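PDB 3O74: fructose transport system repressor FruR from Pseudomonas putida, which probably represses or activates transcription by binding specific DNA sequences as a LacI-family regulator, with fructose 1-phosphate as its preferred effector. Local coordinates for residues Leu211-Asp216 with Leu225-Met230; Gln218-Leu223 with Lys266-Val271; Ala229-His234 with Gly262-Gln267. All blocks are in the same frame, centred on the assembly; numbering follows the deposited sequence.

Interaction 1: Leu211-Asp216 with Leu225-Met230; sequences LGTFGD and LPVNAM
Thr213 slots between Asn228 and Met230 where two parallel strands, 211-214 and 227-230, run side by side in the sheet of the LacI-family sugar-binding domain. The hydrogen bonds follow the parallel pattern, in which one residue binds two across from it: Thr213 N donates to Asn228 O at 2.8 Å, and Met230 N to Thr213 O at 3.0 Å. Asn228 N to Leu211 O precedes these, and Gly215 N to Met230 O follows, its nitrogen lying 49° above the carbonyl plane as the chain swings out of the strand. Gly215 has phi 78°, a positive value that glycine adopts readily. At the other end a water accepts from Leu211 N and donates to Pro226 O.

The apolar contacts lie on the face carrying Leu211, Thr213, Val227 and Ala229, where helix 189-201 packs on the first three. Leu211 crosses Leu225 at about a right angle, and Leu211 CD1 and Leu225 CD2 are tight at 3.5 Å. Val227 spreads its two branches, CG2 against Leu211 CD1 and CG1 3.9 Å from Thr213 CG2. Thr213 serves both needs: with OG1 anti to the backbone N (chi1 -172°), its methyl joins this apolar row while the hydroxyl bonds to Phe214 O and to Thr186. On the other face, Phe214 and Met230 meet helix 104-116, and Asn228 OD1 accepts from the backbone N of Arg268 and Ile269.

Past the end of strand 211-214 the chain folds back over Ala229, whose small side chain suits the close fit: Ala229 CB touches Gly215 O, a buried oxygen with no hydrogen-bond partner, and lies 3.7 Å from Asp216 OD1, which Arg268 holds in a salt bridge.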
loop_
_atom_site.group_PDB
_atom_site.type_symbol
_atom_site.label_atom_id
_atom_site.label_comp_id
_atom_site.label_asym_id
_atom_site.label_seq_id
_atom_site.Cartn_x
_atom_site.Cartn_y
_atom_site.Cartn_z
ATOM N N LEU B 211 10.657 19.383 -9.571
ATOM C CA LEU B 211 10.398 18.422 -8.499
ATOM C C LEU B 211 11.161 17.113 -8.642
ATOM O O LEU B 211 11.259 16.548 -9.731
ATOM C CB LEU B 211 8.905 18.105 -8.403
ATOM C CG LEU B 211 7.980 19.140 -7.776
ATOM C CD1 LEU B 211 6.558 18.610 -7.773
ATOM C CD2 LEU B 211 8.433 19.472 -6.365
ATOM N N GLY B 212 11.672 16.623 -7.518
ATOM C CA GLY B 212 12.326 15.332 -7.467
ATOM C C GLY B 212 12.009 14.648 -6.151
ATOM O O GLY B 212 11.915 15.304 -5.111
ATOM N N THR B 213 11.853 13.328 -6.188
ATOM C CA THR B 213 11.449 12.587 -4.999
ATOM C C THR B 213 12.044 11.185 -4.959
ATOM O O THR B 213 12.437 10.633 -5.987
ATOM C CB THR B 213 9.914 12.461 -4.913
ATOM O OG1 THR B 213 9.544 11.896 -3.649
ATOM C CG2 THR B 213 9.381 11.576 -6.036
ATOM N N PHE B 214 12.124 10.626 -3.756
ATOM C CA PHE B 214 12.397 9.208 -3.592
ATOM C C PHE B 214 11.083 8.457 -3.704
ATOM O O PHE B 214 10.028 8.977 -3.339
ATOM C CB PHE B 214 13.052 8.935 -2.242
ATOM C CG PHE B 214 14.525 9.216 -2.219
ATOM C CD1 PHE B 214 14.999 10.514 -2.311
ATOM C CD2 PHE B 214 15.436 8.179 -2.096
ATOM C CE1 PHE B 214 16.361 10.772 -2.287
ATOM C CE2 PHE B 214 16.790 8.429 -2.071
ATOM C CZ PHE B 214 17.256 9.726 -2.167
ATOM N N GLY B 215 11.146 7.230 -4.201
ATOM C CA GLY B 215 9.936 6.481 -4.468
ATOM C C GLY B 215 9.316 6.976 -5.758
ATOM O O GLY B 215 9.807 7.917 -6.378
ATOM N N ASP B 216 8.229 6.340 -6.167
ATOM C CA ASP B 216 7.602 6.680 -7.428
ATOM C C ASP B 216 6.135 6.311 -7.364
ATOM O O ASP B 216 5.694 5.623 -6.443
ATOM C CB ASP B 216 8.286 5.941 -8.577
ATOM C CG ASP B 216 7.890 6.481 -9.939
ATOM O OD1 ASP B 216 7.198 7.521 -9.995
ATOM O OD2 ASP B 216 8.277 5.866 -10.955
ATOM N N LEU B 225 2.768 18.597 -14.150
ATOM C CA LEU B 225 4.014 18.899 -13.467
ATOM C C LEU B 225 4.889 17.653 -13.421
ATOM O O LEU B 225 4.572 16.695 -12.716
ATOM C CB LEU B 225 3.718 19.386 -12.049
ATOM C CG LEU B 225 4.914 19.701 -11.153
ATOM C CD1 LEU B 225 5.921 20.563 -11.893
ATOM C CD2 LEU B 225 4.449 20.384 -9.877
ATOM N N PRO B 226 5.992 17.659 -14.182
ATOM C CA PRO B 226 6.878 16.493 -14.251
ATOM C C PRO B 226 7.684 16.313 -12.968
ATOM O O PRO B 226 8.208 17.284 -12.424
ATOM C CB PRO B 226 7.810 16.832 -15.418
ATOM C CG PRO B 226 7.829 18.322 -15.464
ATOM C CD PRO B 226 6.459 18.764 -15.038
ATOM N N VAL B 227 7.782 15.074 -12.499
ATOM C CA VAL B 227 8.521 14.777 -11.279
ATOM C C VAL B 227 9.552 13.671 -11.514
ATOM O O VAL B 227 9.204 12.568 -11.932
ATOM C CB VAL B 227 7.561 14.336 -10.150
ATOM C CG1 VAL B 227 8.338 13.981 -8.892
ATOM C CG2 VAL B 227 6.537 15.424 -9.860
ATOM N N ASN B 228 10.819 13.966 -11.247
ATOM C CA ASN B 228 11.857 12.942 -11.290
ATOM C C ASN B 228 11.802 12.076 -10.037
ATOM O O ASN B 228 11.651 12.585 -8.929
ATOM C CB ASN B 228 13.237 13.577 -11.432
ATOM C CG ASN B 228 13.503 14.080 -12.838
ATOM O OD1 ASN B 228 12.685 13.909 -13.741
ATOM N ND2 ASN B 228 14.656 14.696 -13.029
ATOM N N ALA B 229 11.930 10.766 -10.214
ATOM C CA ALA B 229 11.770 9.835 -9.102
ATOM C C ALA B 229 12.858 8.766 -9.051
ATOM O O ALA B 229 13.264 8.229 -10.078
ATOM C CB ALA B 229 10.392 9.191 -9.151
HETATM N N MSE B 230 13.320 8.462 -7.841
HETATM C CA MSE B 230 14.294 7.398 -7.616
HETATM C C MSE B 230 13.609 6.227 -6.915
HETATM O O MSE B 230 13.398 6.269 -5.706
HETATM C CB MSE B 230 15.439 7.911 -6.746
HETATM C CG MSE B 230 16.461 8.764 -7.475
HETATM SE SE MSE B 230 17.647 7.677 -8.567
HETATM C CE MSE B 230 18.908 9.061 -9.085
HETATM O O HOH W 1 9.032 19.778 -12.243
#

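Interaction 2: Gln218-Leu223 with Lys266-Val271; sequences QLLDFL and KQRISV
A salt-bridge network of Asp221, Lys266 and Arg268 ties the short 3-10 segment beginning at Gln218 to the end of strand 257-266 and the C-terminal tail after it, in the LacI-type sugar-binding domain. The two cations share one carboxylate oxygen. Arg268 NH1 lies 2.5 Å from Asp221 OD1, a very short salt bridge whose exact length is best treated with caution, with carboxylate and guanidinium planes 34° apart.

The guanidinium is sandwiched as well as paired. Leu220 CB sits over the centre of one face, 3.2 Å above the plane, and Lys266 CE lies over the centre of the opposite face at 3.9 Å. Arginine suits this place because an extended chain from CG to NE carries a flat group that can take carbon on both faces while its nitrogens meet acids: NH1 pairs with Asp221 and NH2 with Asp216, so the one guanidinium links two aspartates. Asp221 reaches it with CG anti to the carbonyl carbon (chi1 -75°). Two positive neighbours would probably favour a charged carboxylate. Leucine fits next door, since Leu220 also packs on Val227 and Tyr189 and so turns the inner side of the turn toward the apolar interior.

The outer side of the same turn belongs to the dimer interface. Gln218 NE2 donates to Gln193 O of the second subunit, the Phe222 ring meets Phe196 of that subunit, and Leu219 packs on its own counterpart there.

Lysine is long enough to reach round the arginine: the chain of Lys266 bends at chi2 and chi4, and NZ donates to the syn lone pair of Asp221 OD1 at 3.1 Å.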
loop_
_atom_site.group_PDB
_atom_site.type_symbol
_atom_site.label_atom_id
_atom_site.label_comp_id
_atom_site.label_asym_id
_atom_site.label_seq_id
_atom_site.Cartn_x
_atom_site.Cartn_y
_atom_site.Cartn_z
ATOM N N GLN B 218 2.632 5.665 -10.190
ATOM C CA GLN B 218 2.145 5.555 -11.555
ATOM C C GLN B 218 1.525 6.854 -12.061
ATOM O O GLN B 218 1.759 7.262 -13.198
ATOM C CB GLN B 218 1.115 4.429 -11.636
ATOM C CG GLN B 218 0.373 4.365 -12.947
ATOM C CD GLN B 218 -0.776 3.378 -12.910
ATOM O OE1 GLN B 218 -1.306 3.063 -11.846
ATOM N NE2 GLN B 218 -1.166 2.886 -14.075
ATOM N N LEU B 219 0.736 7.503 -11.214
ATOM C CA LEU B 219 -0.025 8.667 -11.651
ATOM C C LEU B 219 0.863 9.885 -11.928
ATOM O O LEU B 219 0.410 10.871 -12.508
ATOM C CB LEU B 219 -1.159 8.990 -10.667
ATOM C CG LEU B 219 -2.120 7.834 -10.369
ATOM C CD1 LEU B 219 -3.395 8.337 -9.708
ATOM C CD2 LEU B 219 -2.455 7.075 -11.640
ATOM N N LEU B 220 2.131 9.803 -11.533
ATOM C CA LEU B 220 3.106 10.828 -11.889
ATOM C C LEU B 220 3.262 10.930 -13.407
ATOM O O LEU B 220 3.674 11.966 -13.931
ATOM C CB LEU B 220 4.463 10.529 -11.248
ATOM C CG LEU B 220 4.936 11.441 -10.113
ATOM C CD1 LEU B 220 3.810 11.720 -9.131
ATOM C CD2 LEU B 220 6.146 10.843 -9.404
ATOM N N ASP B 221 2.937 9.848 -14.111
ATOM C CA ASP B 221 3.019 9.826 -15.568
ATOM C C ASP B 221 1.970 10.736 -16.203
ATOM O O ASP B 221 2.104 11.133 -17.358
ATOM C CB ASP B 221 2.853 8.398 -16.098
ATOM C CG ASP B 221 4.087 7.539 -15.877
ATOM O OD1 ASP B 221 5.209 8.016 -16.142
ATOM O OD2 ASP B 221 3.929 6.376 -15.450
ATOM N N PHE B 222 0.928 11.056 -15.439
ATOM C CA PHE B 222 -0.194 11.844 -15.941
ATOM C C PHE B 222 -0.190 13.281 -15.420
ATOM O O PHE B 222 -1.007 14.102 -15.841
ATOM C CB PHE B 222 -1.518 11.176 -15.571
ATOM C CG PHE B 222 -1.682 9.796 -16.138
ATOM C CD1 PHE B 222 -2.358 9.601 -17.332
ATOM C CD2 PHE B 222 -1.169 8.694 -15.477
ATOM C CE1 PHE B 222 -2.516 8.331 -17.859
ATOM C CE2 PHE B 222 -1.323 7.423 -15.998
ATOM C CZ PHE B 222 -1.997 7.243 -17.192
ATOM N N LEU B 223 0.711 13.570 -14.487
ATOM C CA LEU B 223 0.855 14.922 -13.958
ATOM C C LEU B 223 1.396 15.866 -15.021
ATOM O O LEU B 223 2.358 15.534 -15.714
ATOM C CB LEU B 223 1.801 14.944 -12.756
ATOM C CG LEU B 223 1.226 14.746 -11.357
ATOM C CD1 LEU B 223 2.253 15.192 -10.333
ATOM C CD2 LEU B 223 -0.061 15.528 -11.194
ATOM N N LYS B 266 13.832 7.441 -12.618
ATOM C CA LYS B 266 12.702 7.718 -13.491
ATOM C C LYS B 266 12.662 9.211 -13.778
ATOM O O LYS B 266 12.179 9.992 -12.959
ATOM C CB LYS B 266 11.390 7.284 -12.841
ATOM C CG LYS B 266 10.159 7.675 -13.646
ATOM C CD LYS B 266 10.051 6.868 -14.933
ATOM C CE LYS B 266 9.159 7.566 -15.948
ATOM N NZ LYS B 266 8.050 6.701 -16.440
ATOM N N GLN B 267 13.184 9.607 -14.933
ATOM C CA GLN B 267 13.211 11.016 -15.306
ATOM C C GLN B 267 12.003 11.391 -16.138
ATOM O O GLN B 267 11.729 10.785 -17.174
ATOM C CB GLN B 267 14.494 11.369 -16.057
ATOM C CG GLN B 267 15.701 11.619 -15.157
ATOM C CD GLN B 267 16.906 12.122 -15.930
ATOM O OE1 GLN B 267 17.509 11.389 -16.720
ATOM N NE2 GLN B 267 17.260 13.383 -15.711
ATOM N N ARG B 268 11.278 12.397 -15.667
ATOM C CA ARG B 268 10.109 12.890 -16.369
ATOM C C ARG B 268 10.335 14.339 -16.777
ATOM O O ARG B 268 9.582 14.896 -17.572
ATOM C CB ARG B 268 8.873 12.754 -15.484
ATOM C CG ARG B 268 8.617 11.324 -15.049
ATOM C CD ARG B 268 7.545 11.250 -13.987
ATOM N NE ARG B 268 7.643 10.014 -13.216
ATOM C CZ ARG B 268 6.729 9.053 -13.237
ATOM N NH1 ARG B 268 5.643 9.193 -13.979
ATOM N NH2 ARG B 268 6.893 7.959 -12.510
ATOM N N ILE B 269 11.385 14.941 -16.229
ATOM C CA ILE B 269 11.746 16.306 -16.578
ATOM C C ILE B 269 12.699 16.319 -17.770
ATOM O O ILE B 269 13.814 15.807 -17.687
ATOM C CB ILE B 269 12.392 17.042 -15.390
ATOM C CG1 ILE B 269 11.430 17.077 -14.199
ATOM C CG2 ILE B 269 12.801 18.450 -15.797
ATOM C CD1 ILE B 269 11.977 17.811 -12.991
ATOM N N SER B 270 12.253 16.914 -18.873
ATOM C CA SER B 270 13.038 16.933 -20.104
ATOM C C SER B 270 14.379 17.634 -19.911
ATOM O O SER B 270 14.450 18.714 -19.322
ATOM C CB SER B 270 12.252 17.597 -21.236
ATOM O OG SER B 270 12.027 18.971 -20.972
ATOM N N VAL B 271 15.439 17.016 -20.425
ATOM C CA VAL B 271 16.792 17.527 -20.242
ATOM C C VAL B 271 17.495 17.711 -21.583
ATOM O O VAL B 271 18.336 18.596 -21.739
ATOM C CB VAL B 271 17.630 16.580 -19.362
ATOM C CG1 VAL B 271 17.824 15.240 -20.060
ATOM C CG2 VAL B 271 18.974 17.212 -19.025
#

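Interaction 3: Ala229-His234 with Gly262-Gln267; sequences AMAQQH and GRTFKQ
Met230, a selenomethionine in this crystal, lays its terminal methyl over a face of the Phe265 ring. Met230 CE stands 3.7 Å from the centroid of the Phe265 ring and 18° off the normal, a CH-pi contact, while Met230 SE, oblique to the ring at 4.4 Å from the same centroid, adds a Met-aromatic contact. A bend at chi2 (-76°) brings SE round toward the ring. Gln267 CG, in a poorly ordered side chain, lies over the opposite face, toward the rim; the flat ring thus meets carbon on both sides.

Beneath these side chains run two antiparallel strands, neighbours in the sheet of the LacI-family sugar-binding domain. Ala229 and Lys266 form a hydrogen-bonded pair, with Ala229 N to Lys266 O at 2.9 Å and Lys266 N to Ala229 O at 2.7 Å; Ala231 and Thr264 form the next, joined both ways. Met230 and Phe265 are the non-hydrogen-bonded pair between them.

Side chains add bonds beyond the strand pairing. Arg263 NH1 donates to Met230 O at 3.0 Å through a bent bond (138° at the hydrogen), and Gln232, lying alongside the arginine and pointing the same way, sets CG over a face of the guanidinium, 3.2 Å from NH1. Gln233 lies at the centre of an inverse gamma turn, and its extended side chain lets NE2 donate to Gly262 O at 2.8 Å. One water bridges Gln233 N and Gly262 O; another joins Gln232 O to Thr264 OG1.

Helix 104-116 runs past one side of the pair, touching Met230 and Phe265 through Gln110 and pairing Asp104 with Arg263 NE. Gln233 is the N-cap residue of helix 234-250, and Gln232 reaches helix 15-30 and strand 98-102.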
loop_
_atom_site.group_PDB
_atom_site.type_symbol
_atom_site.label_atom_id
_atom_site.label_comp_id
_atom_site.label_asym_id
_atom_site.label_seq_id
_atom_site.Cartn_x
_atom_site.Cartn_y
_atom_site.Cartn_z
ATOM N N ALA B 229 11.930 10.766 -10.214
ATOM C CA ALA B 229 11.770 9.835 -9.102
ATOM C C ALA B 229 12.858 8.766 -9.051
ATOM O O ALA B 229 13.264 8.229 -10.078
ATOM C CB ALA B 229 10.392 9.191 -9.151
HETATM N N MSE B 230 13.320 8.462 -7.841
HETATM C CA MSE B 230 14.294 7.398 -7.616
HETATM C C MSE B 230 13.609 6.227 -6.915
HETATM O O MSE B 230 13.398 6.269 -5.706
HETATM C CB MSE B 230 15.439 7.911 -6.746
HETATM C CG MSE B 230 16.461 8.764 -7.475
HETATM SE SE MSE B 230 17.647 7.677 -8.567
HETATM C CE MSE B 230 18.908 9.061 -9.085
ATOM N N ALA B 231 13.266 5.187 -7.672
ATOM C CA ALA B 231 12.514 4.053 -7.135
ATOM C C ALA B 231 13.406 2.898 -6.665
ATOM O O ALA B 231 14.451 2.633 -7.251
ATOM C CB ALA B 231 11.502 3.561 -8.159
ATOM N N GLN B 232 12.975 2.210 -5.610
ATOM C CA GLN B 232 13.673 1.027 -5.122
ATOM C C GLN B 232 13.494 -0.133 -6.085
ATOM O O GLN B 232 12.449 -0.263 -6.718
ATOM C CB GLN B 232 13.123 0.597 -3.760
ATOM C CG GLN B 232 13.257 1.611 -2.638
ATOM C CD GLN B 232 12.781 1.052 -1.303
ATOM O OE1 GLN B 232 12.993 -0.121 -0.999
ATOM N NE2 GLN B 232 12.140 1.895 -0.502
ATOM N N GLN B 233 14.510 -0.985 -6.182
ATOM C CA GLN B 233 14.346 -2.271 -6.844
ATOM C C GLN B 233 13.825 -3.256 -5.799
ATOM O O GLN B 233 14.593 -4.026 -5.220
ATOM C CB GLN B 233 15.668 -2.752 -7.452
ATOM C CG GLN B 233 16.268 -1.788 -8.475
ATOM C CD GLN B 233 17.459 -2.365 -9.225
ATOM O OE1 GLN B 233 17.302 -3.177 -10.135
ATOM N NE2 GLN B 233 18.658 -1.934 -8.851
ATOM N N HIS B 234 12.516 -3.212 -5.557
ATOM C CA HIS B 234 11.898 -3.964 -4.466
ATOM C C HIS B 234 12.133 -5.466 -4.571
ATOM O O HIS B 234 12.343 -6.144 -3.563
ATOM C CB HIS B 234 10.390 -3.696 -4.414
ATOM C CG HIS B 234 10.024 -2.246 -4.491
ATOM N ND1 HIS B 234 9.925 -1.441 -3.374
ATOM C CD2 HIS B 234 9.719 -1.462 -5.549
ATOM C CE1 HIS B 234 9.581 -0.222 -3.746
ATOM N NE2 HIS B 234 9.450 -0.205 -5.059
ATOM N N GLY B 262 21.091 -0.497 -5.893
ATOM C CA GLY B 262 20.868 0.757 -6.591
ATOM C C GLY B 262 19.392 1.042 -6.814
ATOM O O GLY B 262 18.588 0.123 -6.982
ATOM N N ARG B 263 19.034 2.321 -6.803
ATOM C CA ARG B 263 17.692 2.740 -7.180
ATOM C C ARG B 263 17.635 2.996 -8.684
ATOM O O ARG B 263 18.648 3.312 -9.304
ATOM C CB ARG B 263 17.290 4.003 -6.416
ATOM C CG ARG B 263 17.032 3.777 -4.932
ATOM C CD ARG B 263 16.562 5.047 -4.232
ATOM N NE ARG B 263 16.219 4.788 -2.837
ATOM C CZ ARG B 263 14.979 4.616 -2.389
ATOM N NH1 ARG B 263 13.953 4.694 -3.224
ATOM N NH2 ARG B 263 14.762 4.377 -1.102
ATOM N N THR B 264 16.453 2.854 -9.276
ATOM C CA THR B 264 16.285 3.163 -10.692
ATOM C C THR B 264 15.817 4.606 -10.865
ATOM O O THR B 264 14.956 5.082 -10.123
ATOM C CB THR B 264 15.315 2.192 -11.383
ATOM O OG1 THR B 264 14.053 2.206 -10.707
ATOM C CG2 THR B 264 15.883 0.778 -11.356
ATOM N N PHE B 265 16.402 5.304 -11.832
ATOM C CA PHE B 265 16.075 6.706 -12.062
ATOM C C PHE B 265 14.927 6.833 -13.060
ATOM O O PHE B 265 15.025 6.374 -14.201
ATOM C CB PHE B 265 17.306 7.464 -12.565
ATOM C CG PHE B 265 17.254 8.951 -12.322
ATOM C CD1 PHE B 265 18.381 9.736 -12.515
ATOM C CD2 PHE B 265 16.086 9.562 -11.897
ATOM C CE1 PHE B 265 18.343 11.101 -12.296
ATOM C CE2 PHE B 265 16.043 10.929 -11.674
ATOM C CZ PHE B 265 17.173 11.698 -11.874
ATOM N N LYS B 266 13.832 7.441 -12.618
ATOM C CA LYS B 266 12.702 7.718 -13.491
ATOM C C LYS B 266 12.662 9.211 -13.778
ATOM O O LYS B 266 12.179 9.992 -12.959
ATOM C CB LYS B 266 11.390 7.284 -12.841
ATOM C CG LYS B 266 10.159 7.675 -13.646
ATOM C CD LYS B 266 10.051 6.868 -14.933
ATOM C CE LYS B 266 9.159 7.566 -15.948
ATOM N NZ LYS B 266 8.050 6.701 -16.440
ATOM N N GLN B 267 13.184 9.607 -14.933
ATOM C CA GLN B 267 13.211 11.016 -15.306
ATOM C C GLN B 267 12.003 11.391 -16.138
ATOM O O GLN B 267 11.729 10.785 -17.174
ATOM C CB GLN B 267 14.494 11.369 -16.057
ATOM C CG GLN B 267 15.701 11.619 -15.157
ATOM C CD GLN B 267 16.906 12.122 -15.930
ATOM O OE1 GLN B 267 17.509 11.389 -16.720
ATOM N NE2 GLN B 267 17.260 13.383 -15.711
HETATM O O HOH W 2 12.173 -0.008 -9.944
HETATM O O HOH W 3 16.853 -0.224 -4.621
#

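How the interactions relate
From the N terminus, the chain runs up strand 210-214, turns through 218-223 and returns to strand 227-231; interaction 1 closes this short loop by pairing the strands in parallel. Interaction 3 closes the next loop, which holds helix 234-250, by setting strand 257-266 antiparallel on the other side of strand 227-231, with Ala229 and Met230 shared. Interaction 2 spans a longer loop: it crosses interaction 1, because 218-223 lies inside the first loop, and encloses most of interaction 3, ending with it on Lys266 and Gln267. Asp216 joins interactions 1 and 2 through Arg268. Together they bind three neighbouring strands, the turn facing the second subunit and the C-terminal tail.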